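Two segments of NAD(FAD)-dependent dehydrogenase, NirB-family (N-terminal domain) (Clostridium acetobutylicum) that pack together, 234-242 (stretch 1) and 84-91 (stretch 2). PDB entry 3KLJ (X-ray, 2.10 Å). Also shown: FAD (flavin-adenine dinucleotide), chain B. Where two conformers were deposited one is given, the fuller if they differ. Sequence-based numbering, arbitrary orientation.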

# COMPACT_ATOMS: atom_id res chain seq x y z
N ASP A 234 -6.14 -5.27 -15.35
CA ASP A 234 -6.37 -5.22 -16.81
C ASP A 234 -6.99 -6.51 -17.35
O ASP A 234 -7.76 -6.48 -18.31
CB ASP A 234 -5.07 -4.92 -17.56
CG ASP A 234 -5.32 -4.49 -19.00
OD1 ASP A 234 -6.10 -3.54 -19.20
OD2 ASP A 234 -4.75 -5.11 -19.92
N PHE A 235 -6.64 -7.65 -16.74
CA PHE A 235 -7.16 -8.96 -17.17
C PHE A 235 -8.69 -9.15 -17.02
O PHE A 235 -9.23 -10.14 -17.49
CB PHE A 235 -6.42 -10.11 -16.46
CG PHE A 235 -6.45 -10.00 -14.97
CD1 PHE A 235 -5.45 -9.34 -14.29
CD2 PHE A 235 -7.51 -10.56 -14.24
CE1 PHE A 235 -5.49 -9.22 -12.89
CE2 PHE A 235 -7.56 -10.44 -12.86
CZ PHE A 235 -6.55 -9.78 -12.18
N ILE A 236 -9.38 -8.23 -16.35
CA ILE A 236 -10.85 -8.32 -16.25
C ILE A 236 -11.58 -7.59 -17.39
O ILE A 236 -12.80 -7.70 -17.50
CB ILE A 236 -11.43 -7.81 -14.87
CG1 ILE A 236 -11.43 -6.27 -14.79
CG2 ILE A 236 -10.73 -8.48 -13.70
CD1 ILE A 236 -12.31 -5.69 -13.68
N LYS A 237 -10.83 -6.87 -18.22
CA LYS A 237 -11.37 -5.92 -19.23
C LYS A 237 -12.53 -6.40 -20.12
O LYS A 237 -13.39 -5.59 -20.51
CB LYS A 237 -10.25 -5.37 -20.13
CG LYS A 237 -9.57 -6.40 -21.02
CD LYS A 237 -8.92 -5.77 -22.25
CE LYS A 237 -7.44 -5.47 -22.03
NZ LYS A 237 -6.64 -6.71 -21.79
N ASP A 238 -12.55 -7.69 -20.44
CA ASP A 238 -13.59 -8.22 -21.32
C ASP A 238 -14.80 -8.77 -20.56
O ASP A 238 -15.81 -9.12 -21.17
CB ASP A 238 -13.01 -9.27 -22.27
CG ASP A 238 -12.26 -8.65 -23.44
OD1 ASP A 238 -12.28 -7.41 -23.58
OD2 ASP A 238 -11.65 -9.41 -24.22
N THR A 239 -14.70 -8.82 -19.24
CA THR A 239 -15.76 -9.41 -18.43
C THR A 239 -16.71 -8.35 -17.88
O THR A 239 -16.49 -7.16 -18.05
CB THR A 239 -15.16 -10.19 -17.25
OG1 THR A 239 -14.79 -9.27 -16.21
CG2 THR A 239 -13.94 -10.99 -17.69
N GLU A 240 -17.76 -8.81 -17.21
CA GLU A 240 -18.69 -7.91 -16.55
C GLU A 240 -18.37 -7.73 -15.06
O GLU A 240 -19.23 -7.30 -14.30
CB GLU A 240 -20.14 -8.36 -16.76
CG GLU A 240 -20.60 -8.27 -18.21
CD GLU A 240 -20.44 -6.88 -18.79
OE1 GLU A 240 -19.71 -6.73 -19.80
OE2 GLU A 240 -21.02 -5.93 -18.23
N ILE A 241 -17.14 -8.06 -14.65
CA ILE A 241 -16.73 -7.87 -13.26
C ILE A 241 -16.68 -6.36 -12.98
O ILE A 241 -15.96 -5.61 -13.64
CB ILE A 241 -15.35 -8.51 -12.97
CG1 ILE A 241 -15.44 -10.04 -13.06
CG2 ILE A 241 -14.82 -8.07 -11.59
CD1 ILE A 241 -14.10 -10.73 -13.30
N ALA A 242 -17.47 -5.93 -12.00
CA ALA A 242 -17.61 -4.50 -11.73
C ALA A 242 -16.35 -3.95 -11.10
O ALA A 242 -15.73 -4.60 -10.26
CB ALA A 242 -18.81 -4.23 -10.84
PA FAD B . 0.42 -7.81 -3.88
O1A FAD B . 0.74 -6.79 -4.94
O2A FAD B . 1.37 -7.76 -2.71
O5B FAD B . 0.45 -9.27 -4.53
C5B FAD B . -0.24 -9.54 -5.75
C4B FAD B . 0.56 -10.56 -6.56
O4B FAD B . -0.19 -10.93 -7.72
C3B FAD B . 1.88 -9.97 -7.05
O3B FAD B . 2.93 -10.86 -6.71
C2B FAD B . 1.72 -9.85 -8.55
O2B FAD B . 2.91 -10.13 -9.25
C1B FAD B . 0.66 -10.90 -8.86
N9A FAD B . -0.11 -10.62 -10.09
C8A FAD B . -0.49 -9.40 -10.58
N7A FAD B . -1.18 -9.60 -11.73
C5A FAD B . -1.26 -10.93 -11.97
C6A FAD B . -1.85 -11.66 -13.00
N6A FAD B . -2.24 -11.05 -14.12
N1A FAD B . -1.75 -13.04 -12.97
C2A FAD B . -1.09 -13.69 -11.94
N3A FAD B . -0.50 -12.95 -10.93
C4A FAD B . -0.59 -11.58 -10.94
N1 FAD B . 1.29 -1.62 3.47
C2 FAD B . 1.08 -1.29 4.79
O2 FAD B . 0.00 -1.52 5.30
N3 FAD B . 2.09 -0.72 5.54
C4 FAD B . 3.31 -0.46 4.97
O4 FAD B . 4.18 0.06 5.67
C4X FAD B . 3.53 -0.78 3.63
N5 FAD B . 4.76 -0.54 3.03
C5X FAD B . 4.98 -0.86 1.70
C6 FAD B . 6.22 -0.60 1.11
C7 FAD B . 6.42 -0.94 -0.24
C7M FAD B . 7.75 -0.68 -0.89
C8 FAD B . 5.39 -1.52 -0.98
C8M FAD B . 5.58 -1.89 -2.43
C9 FAD B . 4.16 -1.76 -0.39
C9A FAD B . 3.95 -1.44 0.96
N10 FAD B . 2.72 -1.69 1.55
C10 FAD B . 2.51 -1.36 2.88
C1' FAD B . 1.61 -2.29 0.75
C2' FAD B . 1.47 -3.78 0.97
O2' FAD B . 2.63 -4.41 0.47
C3' FAD B . 0.25 -4.23 0.19
O3' FAD B . -0.92 -3.67 0.77
C4' FAD B . 0.09 -5.74 0.15
O4' FAD B . 1.25 -6.35 -0.39
C5' FAD B . -1.10 -6.07 -0.75
O5' FAD B . -1.11 -7.47 -0.92
P FAD B . -1.88 -8.10 -2.17
O1P FAD B . -1.78 -9.61 -2.08
O2P FAD B . -3.29 -7.57 -2.27
O3P FAD B . -1.11 -7.54 -3.47
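Stretch 2 (84-91) FATSIDPN

Two segments far apart in sequence can pack closely without a single hydrogen bond between them, and this pair illustrates how. Stretch 2 is extended, a strand from Ala-85 to Asp-89 that leads into Pro-90. Stretch 1 is compact: a 3-10 segment from Asp-234 to Ile-236 runs into a type I turn from Ile-236 to Thr-239. The two chains advance in the same general sense, with Phe-235 opposite Thr-86 (CA to CA 4.8 Å) and Ile-236 nearest Ile-88 (CA to CA 6.4 Å). The backbones come closest at the first pair, where Phe-235 CA makes a CA-H...O contact with Thr-86 O at 3.5 Å.

The strand does not alternate strictly: Thr-86, with phi/psi of -114/-25, departs from extended geometry, and the CA-to-CB bonds of Thr-86 and Ser-87 both point away from stretch 1. Those of Ala-85 and Ile-88 point toward it, as does that of Pro-90 beyond the strand, while that of Asp-89 points away. Ile-88 is the hub: its CD1 lies 3.8 Å from Phe-235 CD2, at the edge of the ring, 4.1 Å from Ile-241 CD1 and 4.3 Å from Ile-236 CG2. Farther along, Thr-239 CG2 rests 3.3 Å from Ile-88 O and 4.1 Å from Pro-90 CD. Its hydroxyl is engaged within its own stretch, Thr-239 OG1 donating to Ile-236 O (2.8 Å) and accepting from Ile-241 N (3.1 Å), which leaves the methyl for the strand.

At the other end, Phe-235 CB packs 3.5 Å from Thr-86 O and 3.7 Å from Ala-85 O. Ala-85 O accepts a hydrogen bond from FAD N6A (2.9 Å), while Ala-85 N donates to FAD N1A (3.0 Å). The strand thus reads the adenine through its backbone, with FAD N6A over one face of Phe-84 and 3.6 Å from Phe-235 CD1.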

# COMPACT_ATOMS: atom_id res chain seq x y z
N PHE A 84 1.19 -15.60 -15.66
CA PHE A 84 0.42 -14.37 -15.67
C PHE A 84 -0.94 -14.63 -16.33
O PHE A 84 -0.99 -15.07 -17.48
CB PHE A 84 1.22 -13.31 -16.45
CG PHE A 84 0.60 -11.93 -16.45
CD1 PHE A 84 0.89 -11.02 -15.44
CD2 PHE A 84 -0.23 -11.53 -17.50
CE1 PHE A 84 0.34 -9.73 -15.44
CE2 PHE A 84 -0.79 -10.24 -17.51
CZ PHE A 84 -0.51 -9.34 -16.48
N ALA A 85 -2.02 -14.39 -15.59
CA ALA A 85 -3.37 -14.47 -16.15
C ALA A 85 -3.63 -13.24 -17.01
O ALA A 85 -3.33 -12.12 -16.60
CB ALA A 85 -4.40 -14.58 -15.04
N THR A 86 -4.17 -13.47 -18.20
CA THR A 86 -4.46 -12.39 -19.15
C THR A 86 -5.96 -12.24 -19.38
O THR A 86 -6.41 -11.16 -19.75
CB THR A 86 -3.78 -12.60 -20.53
OG1 THR A 86 -4.02 -13.94 -20.97
CG2 THR A 86 -2.28 -12.35 -20.45
N SER A 87 -6.71 -13.32 -19.18
CA SER A 87 -8.14 -13.37 -19.50
C SER A 87 -8.91 -14.19 -18.47
O SER A 87 -8.37 -15.13 -17.89
CB SER A 87 -8.37 -14.01 -20.87
OG SER A 87 -8.51 -13.03 -21.88
N ILE A 88 -10.18 -13.82 -18.27
CA ILE A 88 -11.12 -14.62 -17.50
C ILE A 88 -12.38 -14.85 -18.34
O ILE A 88 -12.94 -13.91 -18.90
CB ILE A 88 -11.52 -13.96 -16.14
CG1 ILE A 88 -10.30 -13.64 -15.28
CG2 ILE A 88 -12.46 -14.88 -15.35
CD1 ILE A 88 -10.62 -12.72 -14.09
N ASP A 89 -12.81 -16.11 -18.41
CA ASP A 89 -14.07 -16.51 -19.02
C ASP A 89 -15.01 -17.06 -17.93
O ASP A 89 -15.03 -18.27 -17.68
CB ASP A 89 -13.80 -17.53 -20.14
CG ASP A 89 -15.07 -18.10 -20.75
OD1 ASP A 89 -14.93 -19.04 -21.56
OD2 ASP A 89 -16.19 -17.63 -20.46
N PRO A 90 -15.77 -16.17 -17.27
CA PRO A 90 -16.61 -16.54 -16.13
C PRO A 90 -17.67 -17.61 -16.35
O PRO A 90 -17.97 -18.35 -15.42
CB PRO A 90 -17.27 -15.22 -15.76
CG PRO A 90 -16.21 -14.21 -16.08
CD PRO A 90 -15.68 -14.71 -17.41
N ASN A 91 -18.25 -17.68 -17.56
CA ASN A 91 -19.32 -18.63 -17.85
C ASN A 91 -18.81 -20.06 -18.04
O ASN A 91 -19.50 -21.03 -17.74
CB ASN A 91 -20.14 -18.19 -19.07
CG ASN A 91 -20.86 -16.88 -18.85
OD1 ASN A 91 -22.07 -16.85 -18.63
ND2 ASN A 91 -20.12 -15.78 -18.89